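Local coordinates for uncharacterized protein (Synechococcus sp. WH 8102, PDB 4DCI) that is of unknown function but belongs to the YlqD family and pairs a small beta-sheet domain with a long antiparallel helical hairpin, at residues V22-I34 with L96-M108. Numbering follows the deposited sequence.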
loop_
_atom_site.group_PDB
_atom_site.type_symbol
_atom_site.label_atom_id
_atom_site.label_comp_id
_atom_site.label_asym_id
_atom_site.label_seq_id
_atom_site.Cartn_x
_atom_site.Cartn_y
_atom_site.Cartn_z
ATOM N N VAL B 22 17.489 12.621 -27.733
ATOM C CA VAL B 22 16.339 13.162 -28.452
ATOM C C VAL B 22 16.371 12.761 -29.934
ATOM O O VAL B 22 17.270 13.154 -30.692
ATOM C CB VAL B 22 16.171 14.689 -28.286
ATOM C CG1 VAL B 22 14.923 15.157 -29.028
ATOM C CG2 VAL B 22 16.064 15.066 -26.814
ATOM N N THR B 23 15.392 11.939 -30.309
ATOM C CA THR B 23 15.173 11.532 -31.689
ATOM C C THR B 23 13.764 11.949 -32.056
ATOM O O THR B 23 12.946 12.204 -31.170
ATOM C CB THR B 23 15.250 10.006 -31.874
ATOM O OG1 THR B 23 14.117 9.385 -31.253
ATOM C CG2 THR B 23 16.540 9.436 -31.305
ATOM N N PRO B 24 13.459 12.004 -33.362
ATOM C CA PRO B 24 12.100 12.354 -33.752
ATOM C C PRO B 24 11.091 11.315 -33.257
ATOM O O PRO B 24 10.052 11.689 -32.720
ATOM C CB PRO B 24 12.166 12.369 -35.285
ATOM C CG PRO B 24 13.615 12.525 -35.612
ATOM C CD PRO B 24 14.313 11.752 -34.536
ATOM N N THR B 25 11.402 10.030 -33.406
ATOM C CA THR B 25 10.523 8.978 -32.900
ATOM C C THR B 25 10.217 9.241 -31.441
ATOM O O THR B 25 9.080 9.102 -31.003
ATOM C CB THR B 25 11.150 7.579 -33.033
ATOM O OG1 THR B 25 11.183 7.197 -34.413
ATOM C CG2 THR B 25 10.342 6.544 -32.258
ATOM N N TRP B 26 11.236 9.650 -30.699
ATOM C CA TRP B 26 11.089 9.841 -29.269
ATOM C C TRP B 26 10.200 10.999 -28.933
ATOM O O TRP B 26 9.347 10.888 -28.052
ATOM C CB TRP B 26 12.449 9.989 -28.605
ATOM C CG TRP B 26 12.344 10.146 -27.114
ATOM C CD1 TRP B 26 12.294 9.139 -26.151
ATOM C CD2 TRP B 26 12.249 11.401 -26.361
ATOM N NE1 TRP B 26 12.189 9.674 -24.892
ATOM C CE2 TRP B 26 12.154 11.025 -24.947
ATOM C CE3 TRP B 26 12.239 12.748 -26.703
ATOM C CZ2 TRP B 26 12.058 11.972 -23.941
ATOM C CZ3 TRP B 26 12.141 13.695 -25.676
ATOM C CH2 TRP B 26 12.052 13.314 -24.329
ATOM N N LYS B 27 10.388 12.115 -29.637
ATOM C CA LYS B 27 9.594 13.325 -29.413
ATOM C C LYS B 27 8.086 13.090 -29.594
ATOM O O LYS B 27 7.298 13.521 -28.757
ATOM C CB LYS B 27 10.090 14.476 -30.295
ATOM C CG LYS B 27 9.417 15.809 -29.998
ATOM C CD LYS B 27 9.480 16.775 -31.176
ATOM C CE LYS B 27 10.774 17.577 -31.190
ATOM N NZ LYS B 27 10.988 18.357 -29.938
ATOM N N GLU B 28 7.694 12.403 -30.667
ATOM C CA GLU B 28 6.285 12.069 -30.907
ATOM C C GLU B 28 5.726 11.333 -29.711
ATOM O O GLU B 28 4.771 11.795 -29.088
ATOM C CB GLU B 28 6.117 11.179 -32.139
ATOM C CG GLU B 28 6.312 11.868 -33.479
ATOM C CD GLU B 28 6.803 10.908 -34.552
ATOM O OE1 GLU B 28 7.133 11.372 -35.668
ATOM O OE2 GLU B 28 6.871 9.686 -34.281
ATOM N N GLU B 29 6.343 10.193 -29.392
ATOM C CA GLU B 29 5.933 9.353 -28.267
ATOM C C GLU B 29 5.777 10.201 -27.007
ATOM O O GLU B 29 4.797 10.055 -26.271
ATOM C CB GLU B 29 6.944 8.229 -28.019
ATOM C CG GLU B 29 7.456 7.530 -29.275
ATOM C CD GLU B 29 6.844 6.160 -29.516
ATOM O OE1 GLU B 29 5.601 6.034 -29.513
ATOM O OE2 GLU B 29 7.616 5.202 -29.729
ATOM N N ALA B 30 6.735 11.100 -26.782
ATOM C CA ALA B 30 6.731 11.975 -25.611
ATOM C C ALA B 30 5.486 12.842 -25.588
ATOM O O ALA B 30 4.720 12.800 -24.629
ATOM C CB ALA B 30 7.981 12.842 -25.580
ATOM N N GLU B 31 5.286 13.600 -26.664
ATOM C CA GLU B 31 4.176 14.537 -26.777
ATOM C C GLU B 31 2.833 13.836 -26.677
ATOM O O GLU B 31 1.951 14.300 -25.963
ATOM C CB GLU B 31 4.259 15.319 -28.090
ATOM C CG GLU B 31 5.567 16.075 -28.284
ATOM C CD GLU B 31 5.468 17.184 -29.322
ATOM O OE1 GLU B 31 6.411 17.338 -30.136
ATOM O OE2 GLU B 31 4.447 17.907 -29.318
ATOM N N ARG B 32 2.692 12.715 -27.384
ATOM C CA ARG B 32 1.464 11.919 -27.358
ATOM C C ARG B 32 1.103 11.519 -25.930
ATOM O O ARG B 32 -0.063 11.598 -25.535
ATOM C CB ARG B 32 1.608 10.675 -28.234
ATOM C CG ARG B 32 0.318 9.913 -28.501
ATOM C CD ARG B 32 0.582 8.672 -29.358
ATOM N NE ARG B 32 0.805 8.966 -30.785
ATOM C CZ ARG B 32 1.986 8.936 -31.415
ATOM N NH1 ARG B 32 3.107 8.624 -30.768
ATOM N NH2 ARG B 32 2.045 9.219 -32.712
ATOM N N GLU B 33 2.102 11.100 -25.154
ATOM C CA GLU B 33 1.870 10.741 -23.760
ATOM C C GLU B 33 1.392 11.926 -22.942
ATOM O O GLU B 33 0.299 11.876 -22.365
ATOM C CB GLU B 33 3.123 10.152 -23.134
ATOM C CG GLU B 33 3.027 8.663 -22.875
ATOM C CD GLU B 33 4.236 8.153 -22.124
ATOM O OE1 GLU B 33 5.324 8.047 -22.742
ATOM O OE2 GLU B 33 4.094 7.864 -20.914
ATOM N N ILE B 34 2.223 12.977 -22.908
ATOM C CA ILE B 34 1.938 14.238 -22.219
ATOM C C ILE B 34 0.530 14.694 -22.567
ATOM O O ILE B 34 -0.286 14.956 -21.689
ATOM C CB ILE B 34 2.938 15.353 -22.641
ATOM C CG1 ILE B 34 4.400 14.965 -22.356
ATOM C CG2 ILE B 34 2.592 16.702 -22.021
ATOM C CD1 ILE B 34 4.675 14.412 -20.976
ATOM N N LEU B 96 2.040 19.011 -16.427
ATOM C CA LEU B 96 2.014 18.405 -17.739
ATOM C C LEU B 96 2.192 19.459 -18.835
ATOM O O LEU B 96 2.945 19.252 -19.785
ATOM C CB LEU B 96 0.722 17.621 -17.935
ATOM C CG LEU B 96 0.597 16.262 -17.250
ATOM C CD1 LEU B 96 -0.833 15.782 -17.377
ATOM C CD2 LEU B 96 1.555 15.234 -17.839
ATOM N N LEU B 97 1.516 20.593 -18.695
ATOM C CA LEU B 97 1.644 21.657 -19.682
ATOM C C LEU B 97 3.070 22.182 -19.739
ATOM O O LEU B 97 3.629 22.379 -20.816
ATOM C CB LEU B 97 0.663 22.783 -19.397
ATOM C CG LEU B 97 -0.746 22.343 -19.773
ATOM C CD1 LEU B 97 -1.783 23.109 -18.968
ATOM C CD2 LEU B 97 -0.979 22.466 -21.273
ATOM N N GLN B 98 3.665 22.386 -18.574
ATOM C CA GLN B 98 5.055 22.788 -18.511
ATOM C C GLN B 98 5.955 21.750 -19.200
ATOM O O GLN B 98 6.827 22.119 -19.994
ATOM C CB GLN B 98 5.464 23.003 -17.059
ATOM C CG GLN B 98 6.789 23.715 -16.881
ATOM C CD GLN B 98 7.252 23.705 -15.435
ATOM O OE1 GLN B 98 8.369 24.123 -15.133
ATOM N NE2 GLN B 98 6.397 23.224 -14.531
ATOM N N GLN B 99 5.728 20.464 -18.908
ATOM C CA GLN B 99 6.472 19.378 -19.550
ATOM C C GLN B 99 6.302 19.441 -21.056
ATOM O O GLN B 99 7.260 19.240 -21.806
ATOM C CB GLN B 99 5.977 18.018 -19.078
ATOM C CG GLN B 99 6.524 17.535 -17.752
ATOM C CD GLN B 99 5.990 16.158 -17.413
ATOM O OE1 GLN B 99 6.303 15.171 -18.082
ATOM N NE2 GLN B 99 5.164 16.086 -16.381
ATOM N N GLN B 100 5.073 19.711 -21.491
ATOM C CA GLN B 100 4.767 19.804 -22.905
ATOM C C GLN B 100 5.637 20.861 -23.579
ATOM O O GLN B 100 6.324 20.563 -24.557
ATOM C CB GLN B 100 3.295 20.113 -23.114
ATOM C CG GLN B 100 2.919 20.322 -24.565
ATOM C CD GLN B 100 1.429 20.278 -24.765
ATOM O OE1 GLN B 100 0.885 19.262 -25.204
ATOM N NE2 GLN B 100 0.752 21.371 -24.423
ATOM N N ALA B 101 5.614 22.084 -23.048
ATOM C CA ALA B 101 6.447 23.162 -23.578
ATOM C C ALA B 101 7.919 22.742 -23.584
ATOM O O ALA B 101 8.609 22.888 -24.600
ATOM C CB ALA B 101 6.249 24.437 -22.775
ATOM N N GLN B 102 8.371 22.196 -22.453
ATOM C CA GLN B 102 9.741 21.722 -22.267
ATOM C C GLN B 102 10.134 20.715 -23.354
ATOM O O GLN B 102 11.215 20.803 -23.951
ATOM C CB GLN B 102 9.867 21.103 -20.868
ATOM C CG GLN B 102 11.251 20.606 -20.475
ATOM C CD GLN B 102 11.228 19.694 -19.253
ATOM O OE1 GLN B 102 10.455 19.902 -18.310
ATOM N NE2 GLN B 102 12.083 18.672 -19.266
ATOM N N VAL B 103 9.239 19.770 -23.615
ATOM C CA VAL B 103 9.479 18.733 -24.604
ATOM C C VAL B 103 9.549 19.335 -25.997
ATOM O O VAL B 103 10.555 19.193 -26.677
ATOM C CB VAL B 103 8.409 17.635 -24.523
ATOM C CG1 VAL B 103 8.348 16.828 -25.814
ATOM C CG2 VAL B 103 8.694 16.743 -23.328
ATOM N N ARG B 104 8.491 20.028 -26.402
ATOM C CA ARG B 104 8.431 20.656 -27.719
ATOM C C ARG B 104 9.665 21.493 -28.026
ATOM O O ARG B 104 10.150 21.490 -29.151
ATOM C CB ARG B 104 7.179 21.517 -27.843
ATOM C CG ARG B 104 5.899 20.706 -27.917
ATOM C CD ARG B 104 4.678 21.603 -27.873
ATOM N NE ARG B 104 3.460 20.826 -28.059
ATOM C CZ ARG B 104 2.235 21.322 -27.971
ATOM N NH1 ARG B 104 2.052 22.604 -27.694
ATOM N NH2 ARG B 104 1.189 20.533 -28.158
ATOM N N GLU B 105 10.174 22.187 -27.015
ATOM C CA GLU B 105 11.326 23.062 -27.168
ATOM C C GLU B 105 12.675 22.310 -27.180
ATOM O O GLU B 105 13.736 22.931 -27.062
ATOM C CB GLU B 105 11.303 24.102 -26.052
ATOM C CG GLU B 105 12.062 25.382 -26.352
ATOM C CD GLU B 105 12.532 26.075 -25.087
ATOM O OE1 GLU B 105 12.697 25.384 -24.054
ATOM O OE2 GLU B 105 12.739 27.308 -25.123
ATOM N N LEU B 106 12.638 20.984 -27.326
ATOM C CA LEU B 106 13.863 20.170 -27.381
ATOM C C LEU B 106 14.396 19.965 -28.797
ATOM O O LEU B 106 13.623 19.790 -29.744
ATOM C CB LEU B 106 13.652 18.796 -26.740
ATOM C CG LEU B 106 13.607 18.645 -25.219
ATOM C CD1 LEU B 106 13.357 17.184 -24.872
ATOM C CD2 LEU B 106 14.885 19.145 -24.554
ATOM N N GLU B 107 15.724 19.965 -28.919
ATOM C CA GLU B 107 16.407 19.741 -30.193
ATOM C C GLU B 107 16.917 18.309 -30.295
ATOM O O GLU B 107 17.159 17.657 -29.276
ATOM C CB GLU B 107 17.569 20.721 -30.355
ATOM C CG GLU B 107 17.142 22.152 -30.645
ATOM C CD GLU B 107 18.089 23.181 -30.050
ATOM O OE1 GLU B 107 18.750 22.877 -29.029
ATOM O OE2 GLU B 107 18.163 24.302 -30.595
HETATM N N MSE B 108 17.072 17.828 -31.528
HETATM C CA MSE B 108 17.640 16.505 -31.787
HETATM C C MSE B 108 19.016 16.361 -31.144
HETATM O O MSE B 108 19.779 17.332 -31.055
HETATM C CB MSE B 108 17.754 16.243 -33.293
HETATM C CG MSE B 108 16.447 16.277 -34.071
HETATM SE SE MSE B 108 15.086 15.083 -33.361
HETATM C CE MSE B 108 14.000 16.391 -32.424
#
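Lys27 and Leu106 meet at the base of an antiparallel helical hairpin, predicted to be a coiled coil, where helices 24-60 and 69-104 join the beta-sheet; the axes of 24-34 and 96-104 run at 163°, 9.9 Å apart at closest approach. The apolar side is the well-packed one: Leu106 CD1 lies at the edge of the Trp26 ring, 3.8 Å from CZ3, and also meets Val22, while Val112 of strand 111-123 backs both aliphatic residues. Farther along, small Ala30 lets the branched Val103 approach, and Ile34 lays its CG2 on Gln100 CB. The outer side is looser, polar and solvent-facing. There exposed Arg104, with Gln100 CD over one guanidinium face, forms a weak salt bridge from NE to Glu31 OE2 (3.3 Å), which comes in plane at the guanidinium edge, the carboxylate and guanidinium planes 61° apart. Lys27 suits the C-terminal end of helix 69-104: bent at chi3 (-86°) and chi4, it hydrogen-bonds through NZ to Leu106 O (3.0 Å), just beyond the helix, and weakly to Arg104 O. A methionine in its place would probably leave these carbonyls without their charged donor and the turn less firmly fixed. Met108, present as selenomethionine, curls over the first turn of helix 24-60, its SE 3.6 Å from Pro24 CD and its CE against Lys27 CE.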